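Local coordinates for malonyl CoA-acyl carrier protein transacylase (Burkholderia pseudomallei 1710b, PDB 3EZO) that probably transfers the malonyl group of malonyl-CoA to holo-acyl carrier protein, releasing CoA, at residues A[235-240]-A[264-269]; A[88-93]-A[229-234]; A[24-29]-A[52-57]. One frame throughout, in Å; residues are numbered along the deposited sequence.

Contact 1. Residues A[235-240]-A[264-269]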
loop_
_atom_site.group_PDB
_atom_site.type_symbol
_atom_site.label_atom_id
_atom_site.label_comp_id
_atom_site.label_asym_id
_atom_site.label_seq_id
_atom_site.Cartn_x
_atom_site.Cartn_y
_atom_site.Cartn_z
ATOM N N VAL A 235 -2.824 12.296 -1.577
ATOM C CA VAL A 235 -2.059 12.222 -2.815
ATOM C C VAL A 235 -2.060 10.771 -3.339
ATOM O O VAL A 235 -1.737 9.833 -2.616
ATOM C CB VAL A 235 -0.645 12.894 -2.656
ATOM C CG1 VAL A 235 0.224 12.299 -1.547
ATOM C CG2 VAL A 235 0.075 12.908 -4.002
ATOM N N ASN A 236 -2.507 10.574 -4.576
ATOM C CA ASN A 236 -2.692 9.208 -5.098
ATOM C C ASN A 236 -1.450 8.614 -5.736
ATOM O O ASN A 236 -0.544 9.323 -6.206
ATOM C CB ASN A 236 -3.970 9.071 -5.972
ATOM C CG ASN A 236 -3.968 9.936 -7.235
ATOM O OD1 ASN A 236 -2.951 10.128 -7.871
ATOM N ND2 ASN A 236 -5.133 10.433 -7.596
ATOM N N ASN A 237 -1.392 7.290 -5.727
ATOM C CA ASN A 237 -0.247 6.551 -6.224
ATOM C C ASN A 237 -0.094 6.692 -7.733
ATOM O O ASN A 237 1.000 6.742 -8.246
ATOM C CB ASN A 237 -0.416 5.066 -5.946
ATOM C CG ASN A 237 -0.285 4.683 -4.484
ATOM O OD1 ASN A 237 -0.638 3.564 -4.119
ATOM N ND2 ASN A 237 0.263 5.550 -3.667
ATOM N N ILE A 238 -1.204 6.672 -8.436
ATOM C CA ILE A 238 -1.205 6.564 -9.916
ATOM C C ILE A 238 -0.790 7.883 -10.579
ATOM O O ILE A 238 0.056 7.886 -11.477
ATOM C CB ILE A 238 -2.550 6.038 -10.443
ATOM C CG1 ILE A 238 -2.433 5.598 -11.928
ATOM C CG2 ILE A 238 -3.692 7.059 -10.240
ATOM C CD1 ILE A 238 -1.752 4.270 -12.170
ATOM N N ASP A 239 -1.315 9.001 -10.095
ATOM C CA ASP A 239 -1.101 10.264 -10.732
ATOM C C ASP A 239 -0.279 11.250 -9.887
ATOM O O ASP A 239 0.097 12.305 -10.369
ATOM C CB ASP A 239 -2.440 10.894 -11.062
ATOM C CG ASP A 239 -3.242 10.116 -12.091
ATOM O OD1 ASP A 239 -2.687 9.296 -12.858
ATOM O OD2 ASP A 239 -4.472 10.346 -12.136
ATOM N N VAL A 240 0.044 10.898 -8.643
ATOM C CA VAL A 240 0.615 11.856 -7.713
ATOM C C VAL A 240 -0.234 13.144 -7.661
ATOM O O VAL A 240 0.294 14.253 -7.613
ATOM C CB VAL A 240 2.091 12.144 -8.046
ATOM C CG1 VAL A 240 2.795 12.698 -6.855
ATOM C CG2 VAL A 240 2.809 10.845 -8.578
ATOM N N VAL A 264 7.830 7.167 -4.363
ATOM C CA VAL A 264 8.825 8.221 -4.232
ATOM C C VAL A 264 8.190 9.573 -4.483
ATOM O O VAL A 264 8.295 10.482 -3.676
ATOM C CB VAL A 264 10.056 7.977 -5.185
ATOM C CG1 VAL A 264 11.016 9.200 -5.227
ATOM C CG2 VAL A 264 10.788 6.723 -4.767
ATOM N N GLU A 265 7.472 9.706 -5.584
ATOM C CA GLU A 265 6.861 10.977 -5.952
ATOM C C GLU A 265 5.798 11.455 -4.975
ATOM O O GLU A 265 5.643 12.663 -4.750
ATOM C CB GLU A 265 6.288 10.856 -7.372
ATOM C CG GLU A 265 7.385 10.808 -8.427
ATOM C CD GLU A 265 6.835 10.513 -9.801
ATOM O OE1 GLU A 265 6.628 9.323 -10.119
ATOM O OE2 GLU A 265 6.551 11.479 -10.541
ATOM N N CYS A 266 5.057 10.514 -4.381
ATOM C CA CYS A 266 4.030 10.883 -3.393
ATOM C C CYS A 266 4.677 11.531 -2.169
ATOM O O CYS A 266 4.219 12.568 -1.681
ATOM C CB CYS A 266 3.231 9.677 -2.961
ATOM S SG CYS A 266 2.055 9.085 -4.190
ATOM N N VAL A 267 5.756 10.905 -1.706
ATOM C CA VAL A 267 6.559 11.423 -0.585
ATOM C C VAL A 267 7.168 12.799 -0.909
ATOM O O VAL A 267 7.109 13.706 -0.090
ATOM C CB VAL A 267 7.665 10.421 -0.164
ATOM C CG1 VAL A 267 8.581 11.038 0.871
ATOM C CG2 VAL A 267 7.041 9.079 0.394
ATOM N N GLN A 268 7.715 12.955 -2.119
ATOM C CA GLN A 268 8.251 14.235 -2.539
ATOM C C GLN A 268 7.177 15.296 -2.630
ATOM O O GLN A 268 7.428 16.446 -2.303
ATOM C CB GLN A 268 8.962 14.081 -3.881
ATOM C CG GLN A 268 10.179 13.174 -3.761
ATOM C CD GLN A 268 10.820 12.875 -5.078
ATOM O OE1 GLN A 268 10.161 12.846 -6.129
ATOM N NE2 GLN A 268 12.140 12.648 -5.036
ATOM N N HIS A 269 5.972 14.899 -3.054
ATOM C CA HIS A 269 4.834 15.814 -3.136
ATOM C C HIS A 269 4.533 16.327 -1.736
ATOM O O HIS A 269 4.326 17.537 -1.538
ATOM C CB HIS A 269 3.603 15.138 -3.747
ATOM C CG HIS A 269 2.394 15.998 -3.740
ATOM N ND1 HIS A 269 1.943 16.647 -4.866
ATOM C CD2 HIS A 269 1.562 16.362 -2.731
ATOM C CE1 HIS A 269 0.860 17.340 -4.561
ATOM N NE2 HIS A 269 0.622 17.201 -3.266
#

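Contact 2. Residues A[88-93]-A[229-234]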
loop_
_atom_site.group_PDB
_atom_site.type_symbol
_atom_site.label_atom_id
_atom_site.label_comp_id
_atom_site.label_asym_id
_atom_site.label_seq_id
_atom_site.Cartn_x
_atom_site.Cartn_y
_atom_site.Cartn_z
ATOM N N GLY A 88 -4.320 12.558 19.313
ATOM C CA GLY A 88 -3.426 12.972 18.234
ATOM C C GLY A 88 -4.161 13.833 17.213
ATOM O O GLY A 88 -5.292 13.593 16.917
ATOM N N ALA A 89 -3.500 14.831 16.676
ATOM C CA ALA A 89 -4.127 15.741 15.686
ATOM C C ALA A 89 -4.311 15.048 14.336
ATOM O O ALA A 89 -3.687 14.060 14.055
ATOM C CB ALA A 89 -3.244 16.988 15.511
ATOM N N GLN A 90 -5.184 15.595 13.515
ATOM C CA GLN A 90 -5.365 15.133 12.158
ATOM C C GLN A 90 -4.123 15.515 11.355
ATOM O O GLN A 90 -3.623 16.616 11.502
ATOM C CB GLN A 90 -6.618 15.782 11.597
ATOM C CG GLN A 90 -7.178 15.135 10.349
ATOM C CD GLN A 90 -8.459 15.795 9.893
ATOM O OE1 GLN A 90 -8.432 16.953 9.455
ATOM N NE2 GLN A 90 -9.583 15.059 9.948
ATOM N N PRO A 91 -3.566 14.579 10.566
ATOM C CA PRO A 91 -2.501 14.986 9.675
ATOM C C PRO A 91 -3.000 15.973 8.626
ATOM O O PRO A 91 -4.203 16.101 8.404
ATOM C CB PRO A 91 -2.057 13.679 9.033
ATOM C CG PRO A 91 -3.267 12.810 9.122
ATOM C CD PRO A 91 -3.914 13.167 10.403
ATOM N N SER A 92 -2.088 16.718 8.022
ATOM C CA SER A 92 -2.498 17.695 7.017
ATOM C C SER A 92 -2.578 17.085 5.609
ATOM O O SER A 92 -3.187 17.661 4.717
ATOM C CB SER A 92 -1.575 18.902 7.026
ATOM O OG SER A 92 -0.216 18.518 7.055
ATOM N N ILE A 93 -1.936 15.937 5.427
ATOM C CA ILE A 93 -1.917 15.244 4.159
ATOM C C ILE A 93 -1.617 13.773 4.419
ATOM O O ILE A 93 -0.875 13.441 5.328
ATOM C CB ILE A 93 -0.911 15.894 3.154
ATOM C CG1 ILE A 93 -1.074 15.289 1.739
ATOM C CG2 ILE A 93 0.503 15.781 3.642
ATOM C CD1 ILE A 93 -0.440 16.192 0.595
ATOM N N ALA A 229 -16.045 13.539 -0.681
ATOM C CA ALA A 229 -14.872 14.418 -0.837
ATOM C C ALA A 229 -14.059 14.363 0.450
ATOM O O ALA A 229 -14.631 14.483 1.512
ATOM C CB ALA A 229 -15.310 15.880 -1.109
ATOM N N PRO A 230 -12.730 14.185 0.352
ATOM C CA PRO A 230 -11.941 14.003 1.571
ATOM C C PRO A 230 -11.827 15.269 2.422
ATOM O O PRO A 230 -11.826 16.371 1.908
ATOM C CB PRO A 230 -10.565 13.528 1.071
ATOM C CG PRO A 230 -10.567 13.636 -0.378
ATOM C CD PRO A 230 -11.960 13.909 -0.878
ATOM N N LYS A 231 -11.730 15.088 3.731
ATOM C CA LYS A 231 -11.502 16.186 4.649
ATOM C C LYS A 231 -10.021 16.383 4.885
ATOM O O LYS A 231 -9.620 17.303 5.581
ATOM C CB LYS A 231 -12.220 15.898 5.976
ATOM C CG LYS A 231 -11.571 14.819 6.815
ATOM C CD LYS A 231 -12.559 14.208 7.886
ATOM C CE LYS A 231 -11.964 12.963 8.616
ATOM N NZ LYS A 231 -13.019 12.257 9.419
ATOM N N ILE A 232 -9.193 15.487 4.353
ATOM C CA ILE A 232 -7.747 15.637 4.402
ATOM C C ILE A 232 -7.244 15.401 2.985
ATOM O O ILE A 232 -7.717 14.469 2.322
ATOM C CB ILE A 232 -7.069 14.556 5.263
ATOM C CG1 ILE A 232 -7.619 14.528 6.691
ATOM C CG2 ILE A 232 -5.535 14.792 5.338
ATOM C CD1 ILE A 232 -6.945 13.430 7.548
ATOM N N SER A 233 -6.256 16.184 2.543
ATOM C CA SER A 233 -5.681 15.967 1.210
ATOM C C SER A 233 -5.089 14.566 1.118
ATOM O O SER A 233 -4.319 14.166 1.990
ATOM C CB SER A 233 -4.590 17.008 0.944
ATOM O OG SER A 233 -5.181 18.291 0.909
ATOM N N VAL A 234 -5.464 13.826 0.075
ATOM C CA VAL A 234 -4.863 12.536 -0.239
ATOM C C VAL A 234 -4.094 12.665 -1.570
ATOM O O VAL A 234 -4.639 13.079 -2.577
ATOM C CB VAL A 234 -5.952 11.445 -0.374
ATOM C CG1 VAL A 234 -5.369 10.119 -0.628
ATOM C CG2 VAL A 234 -6.955 11.448 0.870
HETATM O O HOH W 1 -5.565 18.561 4.326
#

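Contact 3. Residues A[24-29]-A[52-57]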
loop_
_atom_site.group_PDB
_atom_site.type_symbol
_atom_site.label_atom_id
_atom_site.label_comp_id
_atom_site.label_asym_id
_atom_site.label_seq_id
_atom_site.Cartn_x
_atom_site.Cartn_y
_atom_site.Cartn_z
ATOM N N GLY A 24 0.633 -11.685 15.228
ATOM C CA GLY A 24 0.863 -11.033 16.498
ATOM C C GLY A 24 1.075 -9.544 16.415
ATOM O O GLY A 24 1.327 -8.897 17.448
ATOM N N MET A 25 0.960 -8.960 15.217
ATOM C CA MET A 25 1.337 -7.551 15.048
ATOM C C MET A 25 0.529 -6.522 15.847
ATOM O O MET A 25 1.025 -5.415 16.051
ATOM C CB MET A 25 1.328 -7.128 13.579
ATOM C CG MET A 25 0.016 -7.214 12.912
ATOM S SD MET A 25 0.165 -6.817 11.161
ATOM C CE MET A 25 -1.455 -7.285 10.623
ATOM N N LEU A 26 -0.702 -6.840 16.242
ATOM C CA LEU A 26 -1.483 -5.936 17.093
ATOM C C LEU A 26 -1.526 -6.339 18.580
ATOM O O LEU A 26 -2.346 -5.812 19.348
ATOM C CB LEU A 26 -2.909 -5.847 16.571
ATOM C CG LEU A 26 -3.031 -5.159 15.203
ATOM C CD1 LEU A 26 -4.466 -5.231 14.775
ATOM C CD2 LEU A 26 -2.541 -3.726 15.285
ATOM N N ASN A 27 -0.661 -7.264 18.999
ATOM C CA ASN A 27 -0.732 -7.756 20.380
ATOM C C ASN A 27 -0.563 -6.645 21.385
ATOM O O ASN A 27 -1.245 -6.604 22.375
ATOM C CB ASN A 27 0.314 -8.860 20.644
ATOM C CG ASN A 27 -0.032 -10.166 19.986
ATOM O OD1 ASN A 27 -1.116 -10.351 19.422
ATOM N ND2 ASN A 27 0.910 -11.099 20.041
ATOM N N ALA A 28 0.334 -5.719 21.099
ATOM C CA ALA A 28 0.670 -4.669 22.006
ATOM C C ALA A 28 -0.507 -3.697 22.201
ATOM O O ALA A 28 -0.550 -2.968 23.193
ATOM C CB ALA A 28 1.919 -3.952 21.524
ATOM N N PHE A 29 -1.461 -3.713 21.269
ATOM C CA PHE A 29 -2.663 -2.884 21.346
ATOM C C PHE A 29 -3.881 -3.657 21.889
ATOM O O PHE A 29 -5.016 -3.170 21.802
ATOM C CB PHE A 29 -3.007 -2.387 19.946
ATOM C CG PHE A 29 -2.381 -1.090 19.564
ATOM C CD1 PHE A 29 -2.397 -0.004 20.413
ATOM C CD2 PHE A 29 -1.851 -0.929 18.287
ATOM C CE1 PHE A 29 -1.879 1.203 20.020
ATOM C CE2 PHE A 29 -1.329 0.263 17.901
ATOM C CZ PHE A 29 -1.338 1.339 18.763
ATOM N N LYS A 52 -8.341 -12.699 15.908
ATOM C CA LYS A 52 -7.642 -13.965 16.120
ATOM C C LYS A 52 -6.827 -14.366 14.873
ATOM O O LYS A 52 -5.703 -14.860 15.016
ATOM C CB LYS A 52 -8.577 -15.093 16.528
ATOM C CG LYS A 52 -9.212 -14.956 17.919
ATOM C CD LYS A 52 -8.238 -15.361 19.048
ATOM C CE LYS A 52 -8.807 -15.055 20.474
ATOM N NZ LYS A 52 -9.475 -16.234 21.070
ATOM N N LEU A 53 -7.344 -14.073 13.676
ATOM C CA LEU A 53 -6.566 -14.298 12.439
ATOM C C LEU A 53 -5.220 -13.609 12.532
ATOM O O LEU A 53 -4.173 -14.214 12.294
ATOM C CB LEU A 53 -7.347 -13.849 11.175
ATOM C CG LEU A 53 -6.568 -13.835 9.847
ATOM C CD1 LEU A 53 -6.062 -15.254 9.476
ATOM C CD2 LEU A 53 -7.391 -13.199 8.696
ATOM N N ILE A 54 -5.234 -12.338 12.934
ATOM C CA ILE A 54 -3.998 -11.575 13.097
ATOM C C ILE A 54 -3.153 -12.089 14.252
ATOM O O ILE A 54 -1.933 -12.222 14.137
ATOM C CB ILE A 54 -4.298 -10.045 13.253
ATOM C CG1 ILE A 54 -4.983 -9.512 11.961
ATOM C CG2 ILE A 54 -3.006 -9.275 13.670
ATOM C CD1 ILE A 54 -5.494 -8.013 12.015
ATOM N N ALA A 55 -3.779 -12.361 15.389
ATOM C CA ALA A 55 -3.024 -12.702 16.601
ATOM C C ALA A 55 -2.405 -14.081 16.492
ATOM O O ALA A 55 -1.294 -14.291 16.956
ATOM C CB ALA A 55 -3.930 -12.640 17.856
ATOM N N ASP A 56 -3.135 -15.021 15.889
ATOM C CA ASP A 56 -2.744 -16.432 15.907
ATOM C C ASP A 56 -2.421 -16.993 14.527
ATOM O O ASP A 56 -1.785 -18.042 14.425
ATOM C CB ASP A 56 -3.845 -17.261 16.543
ATOM C CG ASP A 56 -4.134 -16.856 17.978
ATOM O OD1 ASP A 56 -3.223 -16.359 18.685
ATOM O OD2 ASP A 56 -5.293 -17.023 18.385
ATOM N N GLY A 57 -2.818 -16.304 13.468
ATOM C CA GLY A 57 -2.569 -16.826 12.112
ATOM C C GLY A 57 -3.351 -18.116 11.865
ATOM O O GLY A 57 -4.549 -18.184 12.127
HETATM O O HOH W 2 0.355 -13.780 18.714
#

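Contact 1. Residues A[235-240]-A[264-269]
Cys266, Val240, Val235 and His269 carry most of the contact between the loop segment 235-240 and one flank of the helix segment 264-269. Val235 and His269 run past each other in opposite directions, so that the CG2 methyl of Val235 settles over one face of the imidazole, displaced toward its rim. The methyl carbon Val235 CG2 lies 4.1 Å from the centroid of the His269 ring and 19° off the ring normal, a CH-pi contact. The torsion of Val235 permits this: CG2 stands anti to the backbone N, while CG1 takes the crowded place between N and the carbonyl carbon (chi1 58°) and meets Cys266 CB at 4.2 Å. Val240, at the far end of 235-240, crosses Glu265 at about a right angle. Its CG2 touches Glu265 CB at 3.7 Å, and its CG1 rests 3.5 Å from Glu265 O. Between the two valines the thiol of Cys266 enters the loop, with SG 3.3 Å from Asn236 O. An Asx motif accompanies the bend: Asn236 OD1 accepts a hydrogen bond from Asp239 N at 3.0 Å, the donor lying above the carbonyl plane. Asn237 adds little to the contact; its amide is engaged elsewhere: OD1 accepts from Gln256 and from the N of Ser98, the predicted active-site serine and probably the nucleophile, and ND2 donates to Gly96 O. Asn237 thus probably helps to hold what looks like a nucleophile elbow. The acid of Glu265 pairs with Arg262, just before the segment. In the fold, the loop leads from strand 233-234 to helix 246-256, beside strand 93-96, while helix 263-272 covers it and rests its far flank on helix 286-294.

Contact 2. Residues A[88-93]-A[229-234]
A bridging water is the best-held polar atom here, gripped by two hydrogen bonds, one from each segment. It donates to Ser92 O, with 2.6 Å between the water and Ser92 O, and accepts from Ser233 N at 3.1 Å, and so spans the two segments where their peptide groups stand too far apart to join directly. A little further along, Ser233 O takes the backbone pairing with Val94 of the neighbouring strand, and the CA of Ile93 turns its hydrogen toward the same oxygen (Ile93 CA to Ser233 O 3.4 Å, 140° at the hydrogen). The extended side chain of Ile93, with CG1 anti to the backbone N, lays CG1 against Ser233 CB at 4.0 Å. The larger apolar share belongs to Ile232. Its chain and that of Gln90 reach toward each other tip to tip, with a close 3.3 Å between Gln90 CG and Ile232 CD1. The same Ile232 CD1 lies 4.0 Å from Pro91 CG, the two side chains crossing at about a right angle, while the CG2 branch rests on Pro91 O. Gln90, extended with CG anti to its backbone N, crosses Lys231 obliquely, so that its amide NE2 lies 3.4 Å from Lys231 CE, alongside the methylenes of the lysine rather than at its ammonium end. Tyr80 of helix 65-85 touches Gln90, Pro91 and Ile232 together, and Ser92 OG is bonded to Phe11 O of strand 11-15. The chemistry implies an edge of the parallel sheet at which strand 233-234 is only beginning: one water takes the place of a direct peptide-to-peptide hydrogen bond between the segments, Ile232 packs inward, and Gln90 meets the methylenes of Lys231 on the exposed side.

Contact 3. Residues A[24-29]-A[52-57]
This is a turn packed against a helix end, on the periphery of the acyl transferase domain: the loop that follows strand 11-15 meets the last turn of helix 50-56. One straight backbone bond joins them, from Gly24 N to Ile54 O at 2.8 Å and 170°, with the donor in the carbonyl plane. Gly24 opens a type I turn closed by the bond from Asn27 N to Gly24 O. Its positive phi (90°), at which a CB would press on the preceding carbonyl, suits a residue without a side chain. The CA of Gly24 lies 4.2 Å from the CA of Ala55. The side chain of Ile54 divides its branches between two residues. Its CG2, anti to the backbone N, lies 3.7 Å from Met25 CG and is crossed obliquely by the methionine chain, which starts in the crowded position (chi1 62°) and runs on extended, so that Met25 CE meets the same methyl. Its other arm ends in CD1, 4.1 Å from Leu26 CD1. Leu39 of helix 33-46 touches both Leu26 and Ile54, while Met25 reaches Val71 and Ala75 of helix 65-85. On the more exposed side, a water accepts from Asn27 ND2 and donates to Ala55 O, 2.5 Å from that carbonyl oxygen. The chemistry therefore changes across the contact: aliphatic packing lies inward, the bond from Gly24 to Ile54 joins the backbones, and water serves Ala55 O beside the exposed Asn27.

In the fold
Followed from the N terminus, the chain meets the three contacts in series, and none nests in or crosses another. Contact 3 comes first and closes a short, mostly helical excursion through helix 33-46. Contact 2 closes a far longer one, 135 residues that include the whole four-stranded antiparallel sheet, and brings the chain back to the edge of the parallel sheet. From there the chain passes directly into contact 1, which closes a loop holding helix 246-256. Contacts 1 and 2 touch where His269 packs on Ile93, so helix 263-272 also meets the start of strand 93-96. Contact 3 stands apart, its centre about 31 Å from that of contact 1, across the chain's centre.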